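Local atomic coordinates of sugar ABC transporter substrate-binding protein (Treponema pallidum subsp. pallidum, PDB entry 5U2P), a protein that probably binds a sugar or related solute in the periplasm as the ligand-binding component of an ABC transporter. Residues S44-E58 with V327-E340. Sequence-based numbering, arbitrary orientation.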
loop_
_atom_site.group_PDB
_atom_site.type_symbol
_atom_site.label_atom_id
_atom_site.label_comp_id
_atom_site.label_asym_id
_atom_site.label_seq_id
_atom_site.Cartn_x
_atom_site.Cartn_y
_atom_site.Cartn_z
ATOM N N SER A 44 12.715 -4.210 -16.571
ATOM C CA SER A 44 13.013 -2.829 -16.915
ATOM C C SER A 44 14.474 -2.624 -17.288
ATOM O O SER A 44 15.314 -3.511 -17.104
ATOM C CB SER A 44 12.657 -1.926 -15.737
ATOM O OG SER A 44 13.422 -2.281 -14.593
ATOM N N SER A 45 14.780 -1.442 -17.808
ATOM C CA SER A 45 16.167 -1.076 -18.036
ATOM C C SER A 45 16.891 -1.081 -16.691
ATOM O O SER A 45 18.075 -1.410 -16.623
ATOM C CB SER A 45 16.276 0.290 -18.728
ATOM O OG SER A 45 15.439 1.254 -18.115
ATOM N N GLY A 46 16.165 -0.752 -15.621
ATOM C CA GLY A 46 16.728 -0.758 -14.281
ATOM C C GLY A 46 17.317 -2.112 -13.932
ATOM O O GLY A 46 18.497 -2.223 -13.574
ATOM N N LEU A 47 16.498 -3.150 -14.043
ATOM C CA LEU A 47 16.960 -4.504 -13.754
ATOM C C LEU A 47 17.987 -5.007 -14.768
ATOM O O LEU A 47 18.894 -5.754 -14.416
ATOM C CB LEU A 47 15.790 -5.478 -13.703
ATOM C CG LEU A 47 14.939 -5.451 -12.432
ATOM C CD1 LEU A 47 13.856 -6.500 -12.516
ATOM C CD2 LEU A 47 15.777 -5.657 -11.173
ATOM N N GLN A 48 17.853 -4.621 -16.028
ATOM C CA GLN A 48 18.825 -5.057 -17.027
ATOM C C GLN A 48 20.211 -4.597 -16.658
ATOM O O GLN A 48 21.156 -5.374 -16.687
ATOM C CB GLN A 48 18.457 -4.520 -18.410
ATOM C CG GLN A 48 17.280 -5.224 -19.051
ATOM C CD GLN A 48 16.791 -4.499 -20.289
ATOM O OE1 GLN A 48 17.590 -3.995 -21.076
ATOM N NE2 GLN A 48 15.475 -4.429 -20.459
ATOM N N ASN A 49 20.318 -3.323 -16.304
ATOM C CA ASN A 49 21.604 -2.732 -16.000
ATOM C C ASN A 49 22.128 -3.282 -14.690
ATOM O O ASN A 49 23.336 -3.430 -14.513
ATOM C CB ASN A 49 21.495 -1.208 -15.959
ATOM C CG ASN A 49 21.175 -0.615 -17.330
ATOM O OD1 ASN A 49 21.470 -1.220 -18.359
ATOM N ND2 ASN A 49 20.565 0.564 -17.344
ATOM N N VAL A 50 21.206 -3.586 -13.772
ATOM C CA VAL A 50 21.555 -4.243 -12.529
ATOM C C VAL A 50 22.235 -5.583 -12.809
ATOM O O VAL A 50 23.299 -5.881 -12.263
ATOM C CB VAL A 50 20.291 -4.463 -11.635
ATOM C CG1 VAL A 50 20.467 -5.632 -10.746
ATOM C CG2 VAL A 50 19.994 -3.219 -10.825
ATOM N N PHE A 51 21.622 -6.395 -13.661
ATOM C CA PHE A 51 22.177 -7.710 -13.963
ATOM C C PHE A 51 23.452 -7.577 -14.800
ATOM O O PHE A 51 24.347 -8.419 -14.719
ATOM C CB PHE A 51 21.146 -8.584 -14.681
ATOM C CG PHE A 51 19.924 -8.908 -13.853
ATOM C CD1 PHE A 51 19.986 -8.953 -12.467
ATOM C CD2 PHE A 51 18.709 -9.165 -14.465
ATOM C CE1 PHE A 51 18.862 -9.245 -11.711
ATOM C CE2 PHE A 51 17.589 -9.455 -13.714
ATOM C CZ PHE A 51 17.666 -9.496 -12.335
ATOM N N THR A 52 23.554 -6.513 -15.598
ATOM C CA THR A 52 24.759 -6.292 -16.386
ATOM C C THR A 52 25.936 -5.980 -15.471
ATOM O O THR A 52 27.038 -6.487 -15.685
ATOM C CB THR A 52 24.586 -5.143 -17.412
ATOM O OG1 THR A 52 23.529 -5.467 -18.319
ATOM C CG2 THR A 52 25.868 -4.930 -18.214
ATOM N N LYS A 53 25.701 -5.134 -14.466
ATOM C CA LYS A 53 26.712 -4.820 -13.454
ATOM C C LYS A 53 27.127 -6.054 -12.692
ATOM O O LYS A 53 28.290 -6.228 -12.340
ATOM C CB LYS A 53 26.190 -3.787 -12.452
ATOM C CG LYS A 53 26.282 -2.347 -12.900
ATOM C CD LYS A 53 25.761 -1.401 -11.821
ATOM C CE LYS A 53 26.673 -1.368 -10.603
ATOM N NZ LYS A 53 26.191 -0.405 -9.574
ATOM N N LEU A 54 26.158 -6.898 -12.380
ATOM C CA LEU A 54 26.451 -8.081 -11.634
ATOM C C LEU A 54 27.434 -8.970 -12.381
ATOM O O LEU A 54 28.368 -9.517 -11.791
ATOM C CB LEU A 54 25.144 -8.837 -11.352
ATOM C CG LEU A 54 25.027 -9.685 -10.106
ATOM C CD1 LEU A 54 25.269 -8.867 -8.844
ATOM C CD2 LEU A 54 23.640 -10.304 -10.114
ATOM N N GLU A 55 27.213 -9.129 -13.680
ATOM C CA GLU A 55 28.076 -9.974 -14.494
ATOM C C GLU A 55 29.442 -9.336 -14.654
ATOM O O GLU A 55 30.459 -10.015 -14.603
ATOM C CB GLU A 55 27.456 -10.232 -15.865
ATOM C CG GLU A 55 28.317 -11.129 -16.743
ATOM C CD GLU A 55 27.596 -11.618 -17.982
ATOM O OE1 GLU A 55 26.366 -11.431 -18.073
ATOM O OE2 GLU A 55 28.262 -12.196 -18.868
ATOM N N LEU A 56 29.452 -8.020 -14.812
ATOM C CA LEU A 56 30.679 -7.293 -15.082
ATOM C C LEU A 56 31.569 -7.229 -13.842
ATOM O O LEU A 56 32.775 -7.442 -13.930
ATOM C CB LEU A 56 30.347 -5.886 -15.579
ATOM C CG LEU A 56 31.471 -5.077 -16.227
ATOM C CD1 LEU A 56 32.015 -5.784 -17.458
ATOM C CD2 LEU A 56 30.977 -3.680 -16.587
ATOM N N GLU A 57 30.965 -6.970 -12.685
ATOM C CA GLU A 57 31.719 -6.729 -11.453
ATOM C C GLU A 57 31.829 -7.940 -10.536
ATOM O O GLU A 57 32.797 -8.058 -9.787
ATOM C CB GLU A 57 31.094 -5.566 -10.677
ATOM C CG GLU A 57 31.017 -4.253 -11.485
ATOM C CD GLU A 57 30.447 -3.079 -10.690
ATOM O OE1 GLU A 57 30.390 -3.156 -9.448
ATOM O OE2 GLU A 57 30.050 -2.072 -11.314
ATOM N N GLU A 58 30.857 -8.844 -10.586
ATOM C CA GLU A 58 30.789 -9.907 -9.593
ATOM C C GLU A 58 31.023 -11.284 -10.197
ATOM O O GLU A 58 31.035 -12.294 -9.473
ATOM C CB GLU A 58 29.438 -9.859 -8.862
ATOM C CG GLU A 58 29.175 -8.509 -8.184
ATOM C CD GLU A 58 30.202 -8.169 -7.115
ATOM O OE1 GLU A 58 30.658 -9.085 -6.418
ATOM O OE2 GLU A 58 30.551 -6.987 -6.951
ATOM N N VAL A 327 24.392 -8.323 -3.018
ATOM C CA VAL A 327 24.962 -7.253 -3.846
ATOM C C VAL A 327 23.849 -6.317 -4.355
ATOM O O VAL A 327 23.981 -5.086 -4.318
ATOM C CB VAL A 327 25.767 -7.802 -5.054
ATOM C CG1 VAL A 327 26.242 -6.662 -5.970
ATOM C CG2 VAL A 327 26.975 -8.592 -4.586
ATOM N N LEU A 328 22.755 -6.891 -4.826
ATOM C CA LEU A 328 21.642 -6.076 -5.325
ATOM C C LEU A 328 21.078 -5.169 -4.232
ATOM O O LEU A 328 20.617 -4.067 -4.506
ATOM C CB LEU A 328 20.534 -6.967 -5.888
ATOM C CG LEU A 328 20.847 -7.800 -7.137
ATOM C CD1 LEU A 328 19.599 -8.492 -7.685
ATOM C CD2 LEU A 328 21.457 -6.961 -8.177
ATOM N N ALA A 329 21.140 -5.625 -2.988
ATOM C CA ALA A 329 20.610 -4.859 -1.867
ATOM C C ALA A 329 21.518 -3.691 -1.458
ATOM O O ALA A 329 21.080 -2.791 -0.732
ATOM C CB ALA A 329 20.395 -5.793 -0.674
ATOM N N SER A 330 22.758 -3.721 -1.914
ATOM C CA SER A 330 23.783 -2.741 -1.516
ATOM C C SER A 330 23.391 -1.349 -1.989
ATOM O O SER A 330 22.683 -1.205 -2.983
ATOM C CB SER A 330 25.164 -3.126 -2.067
ATOM O OG SER A 330 25.312 -2.861 -3.455
ATOM N N ALA A 331 23.845 -0.325 -1.276
ATOM C CA ALA A 331 23.439 1.048 -1.582
ATOM C C ALA A 331 23.840 1.441 -3.007
ATOM O O ALA A 331 23.098 2.148 -3.698
ATOM C CB ALA A 331 24.046 2.007 -0.575
ATOM N N ALA A 332 25.004 0.960 -3.443
ATOM C CA ALA A 332 25.509 1.251 -4.783
ATOM C C ALA A 332 24.555 0.764 -5.865
ATOM O O ALA A 332 24.294 1.464 -6.849
ATOM C CB ALA A 332 26.886 0.620 -4.981
ATOM N N TYR A 333 24.036 -0.444 -5.683
ATOM C CA TYR A 333 23.118 -1.007 -6.662
ATOM C C TYR A 333 21.731 -0.394 -6.564
ATOM O O TYR A 333 21.101 -0.128 -7.585
ATOM C CB TYR A 333 23.057 -2.518 -6.505
ATOM C CG TYR A 333 24.174 -3.258 -7.222
ATOM C CD1 TYR A 333 25.503 -3.096 -6.856
ATOM C CD2 TYR A 333 23.898 -4.113 -8.277
ATOM C CE1 TYR A 333 26.502 -3.760 -7.515
ATOM C CE2 TYR A 333 24.897 -4.780 -8.939
ATOM C CZ TYR A 333 26.197 -4.603 -8.551
ATOM O OH TYR A 333 27.200 -5.281 -9.198
ATOM N N GLN A 334 21.251 -0.166 -5.341
ATOM C CA GLN A 334 19.973 0.510 -5.166
ATOM C C GLN A 334 20.007 1.912 -5.787
ATOM O O GLN A 334 19.032 2.338 -6.413
ATOM C CB GLN A 334 19.597 0.608 -3.683
ATOM C CG GLN A 334 19.228 -0.731 -3.048
ATOM C CD GLN A 334 18.049 -1.368 -3.747
ATOM O OE1 GLN A 334 16.973 -0.775 -3.832
ATOM N NE2 GLN A 334 18.257 -2.566 -4.290
ATOM N N ASN A 335 21.121 2.614 -5.619
ATOM C CA ASN A 335 21.228 3.971 -6.159
ATOM C C ASN A 335 21.185 3.968 -7.687
ATOM O O ASN A 335 20.470 4.757 -8.296
ATOM C CB ASN A 335 22.498 4.645 -5.651
ATOM C CG ASN A 335 22.348 5.164 -4.233
ATOM O OD1 ASN A 335 21.264 5.590 -3.828
ATOM N ND2 ASN A 335 23.434 5.131 -3.470
ATOM N N SER A 336 21.912 3.042 -8.295
ATOM C CA SER A 336 21.876 2.857 -9.736
ATOM C C SER A 336 20.484 2.465 -10.214
ATOM O O SER A 336 19.945 3.042 -11.158
ATOM C CB SER A 336 22.904 1.800 -10.139
ATOM O OG SER A 336 22.851 1.532 -11.525
ATOM N N PHE A 337 19.879 1.502 -9.533
ATOM C CA PHE A 337 18.559 1.021 -9.894
ATOM C C PHE A 337 17.502 2.122 -9.907
ATOM O O PHE A 337 16.660 2.178 -10.807
ATOM C CB PHE A 337 18.183 -0.107 -8.912
ATOM C CG PHE A 337 16.873 -0.788 -9.203
ATOM C CD1 PHE A 337 16.596 -1.292 -10.457
ATOM C CD2 PHE A 337 15.938 -0.971 -8.191
ATOM C CE1 PHE A 337 15.405 -1.940 -10.712
ATOM C CE2 PHE A 337 14.732 -1.616 -8.442
ATOM C CZ PHE A 337 14.467 -2.102 -9.702
ATOM N N PHE A 338 17.518 2.988 -8.896
ATOM C CA PHE A 338 16.479 3.986 -8.752
ATOM C C PHE A 338 16.754 5.257 -9.553
ATOM O O PHE A 338 16.002 6.229 -9.447
ATOM C CB PHE A 338 16.265 4.316 -7.275
ATOM C CG PHE A 338 15.247 3.405 -6.624
ATOM C CD1 PHE A 338 15.634 2.209 -6.045
ATOM C CD2 PHE A 338 13.900 3.704 -6.686
ATOM C CE1 PHE A 338 14.692 1.354 -5.491
ATOM C CE2 PHE A 338 12.949 2.850 -6.139
ATOM C CZ PHE A 338 13.352 1.671 -5.537
ATOM N N GLU A 339 17.803 5.238 -10.371
ATOM C CA GLU A 339 17.949 6.264 -11.408
ATOM C C GLU A 339 16.970 5.968 -12.551
ATOM O O GLU A 339 16.670 6.841 -13.361
ATOM C CB GLU A 339 19.388 6.324 -11.915
ATOM C CG GLU A 339 20.342 6.935 -10.900
ATOM C CD GLU A 339 21.779 6.935 -11.374
ATOM O OE1 GLU A 339 22.022 6.523 -12.526
ATOM O OE2 GLU A 339 22.664 7.346 -10.593
ATOM N N GLU A 340 16.463 4.736 -12.582
ATOM C CA GLU A 340 15.507 4.285 -13.587
ATOM C C GLU A 340 14.182 3.822 -12.989
ATOM O O GLU A 340 13.110 4.104 -13.512
ATOM C CB GLU A 340 16.116 3.140 -14.391
ATOM C CG GLU A 340 17.448 3.479 -15.020
ATOM C CD GLU A 340 17.765 2.590 -16.201
ATOM O OE1 GLU A 340 18.570 1.649 -16.034
ATOM O OE2 GLU A 340 17.206 2.832 -17.292
HETATM O O HOH W 1 29.601 -4.916 -7.890
#
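The hydroxyl of Tyr-333 and the carboxylates of Glu-57 and Glu-58 meet through one water, which lies in the plane of the tyrosine ring at its edge. The water is 2.8 Å from Tyr-333 OH and donates to Glu-57 OE1 and to Glu-58 OE2, so both of its protons are spent on carboxylates of two successive residues. The ring behind this hydroxyl is a knob in a hole formed by Val-50, Lys-53, Leu-54 and Glu-57. Lys-53 runs past it in the opposite direction, and a bend at chi3 lays the end of the chain over one face: NZ stands 4.0 Å from the ring centroid, 17° off the normal, a cation-pi contact backed by a CH-pi contact from CE. Val-327 CG1 covers the opposite face near the rim and also touches Leu-54 CD1 at 3.8 Å.

At the other end of the contact, Glu-340 reaches the N-terminal part of helix 45-58. Ser-45 OG donates to Glu-340 OE2 over 2.5 Å, from above the carboxylate plane, while Asn-49 ND2 gives Glu-340 OE1 a weak bond, bent to 123°. Beside this carboxylate the Phe-337 ring turns its edge to the backbone of Gly-46, with CD1 3.6 Å from Gly-46 C, and Leu-47 CD2 lies alongside; His-341 stacks on the same ring. Between the two ends, Val-50 CG2 is 3.9 Å from Phe-337 CD1, and Phe-51 CE1 lies near Leu-328 CD1.

The axes of helix 45-58 and helix 331-337 make 146°, roughly antiparallel; Phe-51 and Leu-54 also pack on strand 61-67. Chemically, an apolar middle is bordered by polar groups at both ends: the carboxylate near the helix N-terminus is probably favoured by the helix dipole, and Lys-53, its ammonium nearer Glu-57 than Glu-58, may partly offset the charge of Glu-57.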